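Local coordinates for protein nucleoporin nup120 (PDB 4GQ2) that serves as a structural component of the nuclear pore complex, through which transport factors and their cargo pass between nucleus and cytoplasm, at residues E727-L735 with I802-V813; R656-N664 with H792-F803. All coordinates share one frame; numbering follows the deposited sequence.

Both interactions use helix 790-803, and they share Ile802 and Phe803 at its C-terminal end. Their centres lie about 13 Å apart. Along the chain the segments alternate: 656-664, 727-735, 792-803 and then 802-813, so the two contacts interlock. In interaction 2 the chain leaving helix 646-658 runs along helix 790-803; in interaction 1 helix 719-739 packs against the end of that helix, the loop after it and the start of helix 812-822. A salt bridge from Arg658 NH1 to Asp728 OD2, 2.8 Å long, joins the first segments directly. Together they knit elements distant in sequence into one piece of the helical part of this pore scaffold protein.

Interaction 1: residues E727-L735 with I802-V813; sequences EDWRLVSFL and IFIRDDTENDLV
A salt-bridge network of Glu727, Arg730 and Asp811 ties helix 719-739 to the N-cap of helix 812-822. Arg730 extends with CG anti to the backbone N (chi1 -177°) and bends at chi3, which sets its guanidinium edge-on between the two carboxylates. On the side toward NH1, Arg730 NH2 donates to the syn lone pair of Asp811 OD2 at 2.8 Å and 166°, the two planes nearly coplanar. Along its NE/NH2 edge Arg730 grips Glu727 OE2 side-on with two nitrogens, the bond from Arg730 NE being the shorter at 2.8 Å. Asp811 OD2 also accepts a weak capping bond from Val813 N. Arg805, on a poorly ordered part of the loop, lays a guanidinium face over Glu727 CG, and a water accepts from its NH2 and donates to Asp811 OD1.

Beside this polar group the contact is apolar. Val813 CG2 sits over the face of the Phe734 ring, 3.8 Å from its centroid, while Leu812 CD1 meets the ring edge, 3.8 Å from Phe734 CE2. Leu731 CD2 lies 4.1 Å from Leu812 CB, and Leu735 CD1 packs on Ile802 CD1 at 3.5 Å. The Phe803 ring turns its edge to the Asp728 carboxylate, which is salt-bridged to Arg658, and places CZ 3.9 Å from Val732 CG2.

A leucine in place of Arg730 would probably leave Glu727 and Asp811 as neighbouring negative charges without the cation between them. Arg730 thus probably offsets their repulsion and holds the Asp811 carboxylate where it can cap its helix.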
# COMPACT_ATOMS: atom_id res chain seq x y z
N GLU A 727 -21.44 -4.38 -3.89
CA GLU A 727 -21.18 -3.20 -3.09
C GLU A 727 -20.14 -3.51 -2.02
O GLU A 727 -19.25 -2.70 -1.77
CB GLU A 727 -22.47 -2.68 -2.47
CG GLU A 727 -22.30 -1.28 -1.89
CD GLU A 727 -21.60 -0.32 -2.83
OE1 GLU A 727 -22.17 -0.03 -3.92
OE2 GLU A 727 -20.49 0.16 -2.49
N ASP A 728 -20.26 -4.68 -1.40
CA ASP A 728 -19.26 -5.18 -0.47
C ASP A 728 -17.90 -5.28 -1.18
O ASP A 728 -16.89 -4.75 -0.70
CB ASP A 728 -19.69 -6.56 0.05
CG ASP A 728 -20.79 -6.48 1.09
OD1 ASP A 728 -21.13 -5.37 1.54
OD2 ASP A 728 -21.31 -7.55 1.48
N TRP A 729 -17.88 -5.96 -2.33
CA TRP A 729 -16.67 -6.12 -3.12
C TRP A 729 -16.00 -4.80 -3.34
O TRP A 729 -14.79 -4.68 -3.14
CB TRP A 729 -16.94 -6.79 -4.46
CG TRP A 729 -15.66 -7.16 -5.15
CD1 TRP A 729 -14.94 -8.35 -5.02
CD2 TRP A 729 -14.88 -6.33 -6.08
NE1 TRP A 729 -13.79 -8.31 -5.79
CE2 TRP A 729 -13.69 -7.13 -6.45
CE3 TRP A 729 -15.03 -5.05 -6.62
CZ2 TRP A 729 -12.71 -6.65 -7.32
CZ3 TRP A 729 -14.04 -4.58 -7.50
CH2 TRP A 729 -12.91 -5.36 -7.84
N ARG A 730 -16.79 -3.80 -3.72
CA ARG A 730 -16.28 -2.48 -4.02
C ARG A 730 -15.53 -1.89 -2.84
O ARG A 730 -14.38 -1.49 -2.99
CB ARG A 730 -17.40 -1.52 -4.44
CG ARG A 730 -16.90 -0.15 -4.83
CD ARG A 730 -18.03 0.72 -5.36
NE ARG A 730 -18.68 1.40 -4.25
CZ ARG A 730 -18.55 2.68 -3.95
NH1 ARG A 730 -17.81 3.49 -4.68
NH2 ARG A 730 -19.19 3.14 -2.90
N LEU A 731 -16.17 -1.86 -1.68
CA LEU A 731 -15.61 -1.20 -0.51
C LEU A 731 -14.40 -1.93 -0.01
O LEU A 731 -13.40 -1.32 0.36
CB LEU A 731 -16.65 -1.07 0.60
CG LEU A 731 -17.83 -0.14 0.28
CD1 LEU A 731 -18.64 0.13 1.54
CD2 LEU A 731 -17.35 1.17 -0.32
N VAL A 732 -14.48 -3.26 -0.03
CA VAL A 732 -13.37 -4.10 0.38
C VAL A 732 -12.16 -3.93 -0.55
O VAL A 732 -11.05 -3.69 -0.08
CB VAL A 732 -13.84 -5.57 0.50
CG1 VAL A 732 -12.65 -6.52 0.54
CG2 VAL A 732 -14.71 -5.74 1.74
N SER A 733 -12.38 -4.01 -1.86
CA SER A 733 -11.30 -3.87 -2.85
C SER A 733 -10.72 -2.46 -2.84
O SER A 733 -9.52 -2.29 -2.99
CB SER A 733 -11.77 -4.25 -4.26
OG SER A 733 -12.27 -5.58 -4.28
N PHE A 734 -11.58 -1.47 -2.65
CA PHE A 734 -11.13 -0.10 -2.43
C PHE A 734 -10.12 -0.00 -1.28
O PHE A 734 -8.99 0.47 -1.45
CB PHE A 734 -12.34 0.81 -2.22
CG PHE A 734 -12.01 2.15 -1.64
CD1 PHE A 734 -11.41 3.14 -2.40
CD2 PHE A 734 -12.36 2.45 -0.31
CE1 PHE A 734 -11.12 4.38 -1.86
CE2 PHE A 734 -12.07 3.69 0.24
CZ PHE A 734 -11.45 4.66 -0.54
N LEU A 735 -10.51 -0.49 -0.11
CA LEU A 735 -9.61 -0.48 1.05
C LEU A 735 -8.33 -1.31 0.87
O LEU A 735 -7.28 -0.93 1.39
CB LEU A 735 -10.35 -0.88 2.33
CG LEU A 735 -11.41 0.14 2.77
CD1 LEU A 735 -12.30 -0.46 3.84
CD2 LEU A 735 -10.77 1.43 3.28
N ILE A 802 -17.65 -0.60 7.19
CA ILE A 802 -17.56 -1.16 5.85
C ILE A 802 -18.87 -1.83 5.46
O ILE A 802 -19.33 -1.67 4.33
CB ILE A 802 -16.39 -2.18 5.72
CG1 ILE A 802 -15.04 -1.48 5.91
CG2 ILE A 802 -16.43 -2.88 4.36
CD1 ILE A 802 -13.89 -2.41 6.24
N PHE A 803 -19.46 -2.57 6.39
CA PHE A 803 -20.59 -3.44 6.04
C PHE A 803 -21.98 -2.97 6.45
O PHE A 803 -22.96 -3.41 5.85
CB PHE A 803 -20.34 -4.87 6.54
CG PHE A 803 -19.16 -5.54 5.90
CD1 PHE A 803 -19.23 -6.01 4.59
CD2 PHE A 803 -17.98 -5.70 6.61
CE1 PHE A 803 -18.14 -6.64 4.01
CE2 PHE A 803 -16.88 -6.31 6.03
CZ PHE A 803 -16.96 -6.78 4.73
N ILE A 804 -22.10 -2.13 7.47
CA ILE A 804 -23.44 -1.76 7.94
C ILE A 804 -23.96 -0.56 7.17
O ILE A 804 -23.41 0.54 7.25
CB ILE A 804 -23.58 -1.68 9.49
CG1 ILE A 804 -22.93 -0.42 10.08
CG2 ILE A 804 -23.07 -2.96 10.15
CD1 ILE A 804 -23.92 0.67 10.45
N ARG A 805 -25.03 -0.80 6.41
CA ARG A 805 -25.45 0.08 5.32
C ARG A 805 -26.87 0.61 5.48
O ARG A 805 -27.66 0.09 6.28
CB ARG A 805 -25.33 -0.65 3.99
CG ARG A 805 -24.06 -1.48 3.81
CD ARG A 805 -23.92 -2.04 2.41
NE ARG A 805 -24.17 -1.00 1.41
CZ ARG A 805 -23.31 -0.04 1.09
NH1 ARG A 805 -22.12 0.02 1.66
NH2 ARG A 805 -23.65 0.86 0.17
N ASP A 806 -27.19 1.65 4.70
CA ASP A 806 -28.54 2.25 4.64
C ASP A 806 -28.62 3.36 3.57
O ASP A 806 -27.59 3.83 3.07
CB ASP A 806 -28.99 2.79 6.01
CG ASP A 806 -27.89 3.56 6.73
OD1 ASP A 806 -27.54 4.66 6.26
OD2 ASP A 806 -27.40 3.07 7.76
N ASP A 807 -29.84 3.77 3.24
CA ASP A 807 -30.10 4.84 2.26
C ASP A 807 -29.49 6.16 2.72
O ASP A 807 -28.89 6.90 1.93
CB ASP A 807 -31.61 5.04 2.05
CG ASP A 807 -32.41 3.74 2.14
OD1 ASP A 807 -32.13 2.80 1.36
OD2 ASP A 807 -33.33 3.67 2.98
N THR A 808 -29.65 6.45 4.01
CA THR A 808 -29.28 7.73 4.62
C THR A 808 -27.78 8.01 4.68
O THR A 808 -27.37 9.17 4.61
CB THR A 808 -29.92 7.89 6.03
OG1 THR A 808 -29.07 8.70 6.85
CG2 THR A 808 -30.12 6.53 6.72
N GLU A 809 -26.97 6.96 4.80
CA GLU A 809 -25.52 7.12 4.93
C GLU A 809 -24.83 7.67 3.69
O GLU A 809 -25.30 7.49 2.56
CB GLU A 809 -24.86 5.81 5.36
CG GLU A 809 -24.21 5.83 6.74
CD GLU A 809 -25.15 6.27 7.85
OE1 GLU A 809 -25.67 5.38 8.56
OE2 GLU A 809 -25.37 7.48 8.01
N ASN A 810 -23.72 8.36 3.93
CA ASN A 810 -22.83 8.77 2.86
C ASN A 810 -21.92 7.62 2.46
O ASN A 810 -21.75 6.66 3.21
CB ASN A 810 -22.01 10.00 3.29
CG ASN A 810 -22.83 11.28 3.30
OD1 ASN A 810 -23.63 11.53 2.39
ND2 ASN A 810 -22.61 12.10 4.31
N ASP A 811 -21.33 7.73 1.28
CA ASP A 811 -20.46 6.71 0.75
C ASP A 811 -19.09 6.72 1.43
O ASP A 811 -18.47 7.77 1.60
CB ASP A 811 -20.28 6.89 -0.75
CG ASP A 811 -19.75 5.65 -1.41
OD1 ASP A 811 -20.47 4.63 -1.37
OD2 ASP A 811 -18.63 5.69 -1.95
N LEU A 812 -18.63 5.52 1.79
CA LEU A 812 -17.33 5.33 2.43
C LEU A 812 -16.15 5.83 1.59
O LEU A 812 -15.19 6.40 2.13
CB LEU A 812 -17.16 3.85 2.78
CG LEU A 812 -16.04 3.31 3.67
CD1 LEU A 812 -14.69 3.24 2.95
CD2 LEU A 812 -15.95 4.07 4.99
N VAL A 813 -16.21 5.64 0.28
CA VAL A 813 -15.15 6.12 -0.61
C VAL A 813 -15.07 7.63 -0.53
O VAL A 813 -14.00 8.20 -0.34
CB VAL A 813 -15.35 5.67 -2.07
CG1 VAL A 813 -14.32 6.32 -2.97
CG2 VAL A 813 -15.26 4.16 -2.18
O HOH W 1 -21.32 1.93 -0.22

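Interaction 2: residues R656-N664 with H792-F803; sequences RLRSFDIYN and HATVISSLSAIF
Phe660 anchors the apolar part of the contact between 656-664 and helix 790-803. Leu799 CB stands over the centre of its ring, a CH-pi contact 3.8 Å from the centroid, and Leu799 CD1 approaches Phe660 CE1 over the same face at 3.6 Å. On one flank Ile796 CD1 comes within 3.6 Å of Phe660 CD1; on another, Phe803 CD2 lies 3.8 Å from Phe660 CE2. Nearer the start of helix 790-803, Tyr663 rests CG on Ala793 CB at 3.8 Å and turns its ring edge to Ile796 CG2, which is 3.7 Å from Tyr663 CD2.

The polar contact is at the helix end. Arg658 NH2 donates to Phe803 O at 3.0 Å and 161°, in the carbonyl plane and on a lone pair. A turn at chi1 (64°), with CG between the backbone N and the carbonyl carbon, carries the guanidinium there, and Arg658 CB packs on Phe803 CG at 3.7 Å. The guanidinium, whose NH1 is salt-bridged to Asp728, is probably well placed at the C-terminal end of helix 790-803.

Phe660 and Phe803 both also meet Phe689 of helix 672-703, and Phe803 reaches helix 719-739. At the other end, Asn664 makes backbone hydrogen bonds with Glu781, pairing the short strands 664-665 and 780-781.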
# COMPACT_ATOMS: atom_id res chain seq x y z
N ARG A 656 -24.37 -13.14 8.66
CA ARG A 656 -23.49 -13.46 9.79
C ARG A 656 -22.07 -12.94 9.58
O ARG A 656 -21.48 -12.37 10.50
CB ARG A 656 -23.42 -14.97 10.04
CG ARG A 656 -24.51 -15.53 10.93
CD ARG A 656 -23.94 -16.42 12.03
NE ARG A 656 -23.35 -17.65 11.51
CZ ARG A 656 -22.46 -18.39 12.17
NH1 ARG A 656 -22.04 -18.03 13.38
NH2 ARG A 656 -21.97 -19.49 11.62
N LEU A 657 -21.54 -13.13 8.38
CA LEU A 657 -20.14 -12.83 8.07
C LEU A 657 -19.85 -11.34 8.15
O LEU A 657 -18.79 -10.93 8.63
CB LEU A 657 -19.74 -13.38 6.70
CG LEU A 657 -19.72 -14.91 6.56
CD1 LEU A 657 -19.69 -15.34 5.10
CD2 LEU A 657 -18.56 -15.53 7.33
N ARG A 658 -20.81 -10.53 7.72
CA ARG A 658 -20.65 -9.07 7.71
C ARG A 658 -21.18 -8.40 8.97
O ARG A 658 -21.10 -7.18 9.11
CB ARG A 658 -21.34 -8.47 6.47
CG ARG A 658 -22.84 -8.66 6.43
CD ARG A 658 -23.40 -8.35 5.05
NE ARG A 658 -23.23 -6.94 4.73
CZ ARG A 658 -23.46 -6.41 3.53
NH1 ARG A 658 -23.89 -7.17 2.53
NH2 ARG A 658 -23.27 -5.11 3.35
N SER A 659 -21.73 -9.21 9.89
CA SER A 659 -22.29 -8.70 11.14
C SER A 659 -21.19 -8.35 12.12
O SER A 659 -20.38 -9.20 12.48
CB SER A 659 -23.22 -9.73 11.77
OG SER A 659 -24.43 -9.83 11.05
N PHE A 660 -21.17 -7.09 12.55
CA PHE A 660 -20.18 -6.62 13.53
C PHE A 660 -20.78 -5.65 14.54
O PHE A 660 -21.56 -4.76 14.17
CB PHE A 660 -18.98 -5.97 12.84
CG PHE A 660 -18.23 -6.92 11.95
CD1 PHE A 660 -17.35 -7.85 12.50
CD2 PHE A 660 -18.40 -6.89 10.57
CE1 PHE A 660 -16.66 -8.74 11.68
CE2 PHE A 660 -17.71 -7.76 9.75
CZ PHE A 660 -16.84 -8.69 10.31
N ASP A 661 -20.40 -5.81 15.80
CA ASP A 661 -20.70 -4.83 16.84
C ASP A 661 -20.07 -3.47 16.52
O ASP A 661 -19.18 -3.35 15.68
CB ASP A 661 -20.21 -5.31 18.21
CG ASP A 661 -21.34 -5.68 19.14
OD1 ASP A 661 -22.51 -5.43 18.80
OD2 ASP A 661 -21.06 -6.22 20.23
N ILE A 662 -20.56 -2.44 17.20
CA ILE A 662 -19.93 -1.13 17.09
C ILE A 662 -19.50 -0.67 18.48
O ILE A 662 -20.28 -0.68 19.43
CB ILE A 662 -20.83 -0.10 16.35
CG1 ILE A 662 -19.99 1.12 15.92
CG2 ILE A 662 -22.03 0.30 17.19
CD1 ILE A 662 -20.64 1.99 14.87
N TYR A 663 -18.23 -0.30 18.58
CA TYR A 663 -17.71 0.25 19.82
C TYR A 663 -17.79 1.76 19.76
O TYR A 663 -18.10 2.34 18.72
CB TYR A 663 -16.29 -0.24 20.09
CG TYR A 663 -16.28 -1.68 20.55
CD1 TYR A 663 -16.40 -1.99 21.91
CD2 TYR A 663 -16.19 -2.72 19.64
CE1 TYR A 663 -16.40 -3.31 22.34
CE2 TYR A 663 -16.19 -4.04 20.06
CZ TYR A 663 -16.29 -4.33 21.41
OH TYR A 663 -16.30 -5.64 21.83
N ASN A 664 -17.51 2.40 20.89
CA ASN A 664 -17.59 3.84 20.98
C ASN A 664 -16.45 4.49 20.20
O ASN A 664 -15.28 4.16 20.41
CB ASN A 664 -17.56 4.27 22.45
CG ASN A 664 -18.54 3.49 23.31
OD1 ASN A 664 -18.15 2.55 24.00
ND2 ASN A 664 -19.81 3.86 23.25
N HIS A 792 -8.77 -4.10 19.24
CA HIS A 792 -9.95 -4.86 18.85
C HIS A 792 -11.14 -3.98 18.53
O HIS A 792 -11.93 -4.28 17.61
CB HIS A 792 -10.32 -5.87 19.93
CG HIS A 792 -11.52 -6.73 19.57
ND1 HIS A 792 -11.41 -7.84 18.82
CD2 HIS A 792 -12.87 -6.57 19.86
CE1 HIS A 792 -12.63 -8.38 18.64
NE2 HIS A 792 -13.53 -7.60 19.28
N ALA A 793 -11.30 -2.88 19.26
CA ALA A 793 -12.44 -1.99 19.04
C ALA A 793 -12.33 -1.24 17.72
O ALA A 793 -13.32 -1.07 17.02
CB ALA A 793 -12.60 -1.01 20.20
N THR A 794 -11.12 -0.80 17.38
CA THR A 794 -10.91 -0.07 16.12
C THR A 794 -11.15 -0.98 14.91
O THR A 794 -11.88 -0.62 13.98
CB THR A 794 -9.53 0.61 16.10
OG1 THR A 794 -9.42 1.46 17.25
CG2 THR A 794 -9.34 1.45 14.84
N VAL A 795 -10.57 -2.18 14.94
CA VAL A 795 -10.82 -3.16 13.90
C VAL A 795 -12.32 -3.34 13.72
O VAL A 795 -12.86 -3.05 12.64
CB VAL A 795 -10.14 -4.51 14.21
CG1 VAL A 795 -10.43 -5.52 13.11
CG2 VAL A 795 -8.64 -4.33 14.38
N ILE A 796 -12.99 -3.79 14.78
CA ILE A 796 -14.43 -4.08 14.75
C ILE A 796 -15.23 -2.88 14.24
O ILE A 796 -16.11 -3.03 13.39
CB ILE A 796 -14.94 -4.58 16.13
CG1 ILE A 796 -14.61 -6.06 16.32
CG2 ILE A 796 -16.43 -4.35 16.30
CD1 ILE A 796 -15.39 -7.00 15.42
N SER A 797 -14.91 -1.69 14.74
CA SER A 797 -15.58 -0.47 14.29
C SER A 797 -15.37 -0.22 12.80
O SER A 797 -16.32 0.09 12.08
CB SER A 797 -15.12 0.75 15.10
OG SER A 797 -15.29 0.52 16.48
N SER A 798 -14.12 -0.36 12.35
CA SER A 798 -13.75 -0.21 10.93
C SER A 798 -14.53 -1.17 10.06
O SER A 798 -15.07 -0.77 9.03
CB SER A 798 -12.26 -0.43 10.73
OG SER A 798 -11.50 0.47 11.52
N LEU A 799 -14.60 -2.43 10.49
CA LEU A 799 -15.39 -3.45 9.78
C LEU A 799 -16.86 -3.08 9.73
O LEU A 799 -17.51 -3.23 8.70
CB LEU A 799 -15.20 -4.84 10.40
CG LEU A 799 -13.80 -5.44 10.29
CD1 LEU A 799 -13.75 -6.80 10.96
CD2 LEU A 799 -13.34 -5.54 8.84
N SER A 800 -17.39 -2.58 10.85
CA SER A 800 -18.77 -2.12 10.92
C SER A 800 -19.03 -1.01 9.90
O SER A 800 -20.00 -1.07 9.15
CB SER A 800 -19.11 -1.63 12.33
OG SER A 800 -20.47 -1.24 12.41
N ALA A 801 -18.13 -0.03 9.84
CA ALA A 801 -18.24 1.06 8.86
C ALA A 801 -18.24 0.57 7.42
O ALA A 801 -18.76 1.25 6.52
CB ALA A 801 -17.13 2.08 9.07
N ILE A 802 -17.65 -0.60 7.19
CA ILE A 802 -17.56 -1.16 5.85
C ILE A 802 -18.87 -1.83 5.46
O ILE A 802 -19.33 -1.67 4.33
CB ILE A 802 -16.39 -2.18 5.72
CG1 ILE A 802 -15.04 -1.48 5.91
CG2 ILE A 802 -16.43 -2.88 4.36
CD1 ILE A 802 -13.89 -2.41 6.24
N PHE A 803 -19.46 -2.57 6.39
CA PHE A 803 -20.59 -3.44 6.04
C PHE A 803 -21.98 -2.97 6.45
O PHE A 803 -22.96 -3.41 5.85
CB PHE A 803 -20.34 -4.87 6.54
CG PHE A 803 -19.16 -5.54 5.90
CD1 PHE A 803 -19.23 -6.01 4.59
CD2 PHE A 803 -17.98 -5.70 6.61
CE1 PHE A 803 -18.14 -6.64 4.01
CE2 PHE A 803 -16.88 -6.31 6.03
CZ PHE A 803 -16.96 -6.78 4.73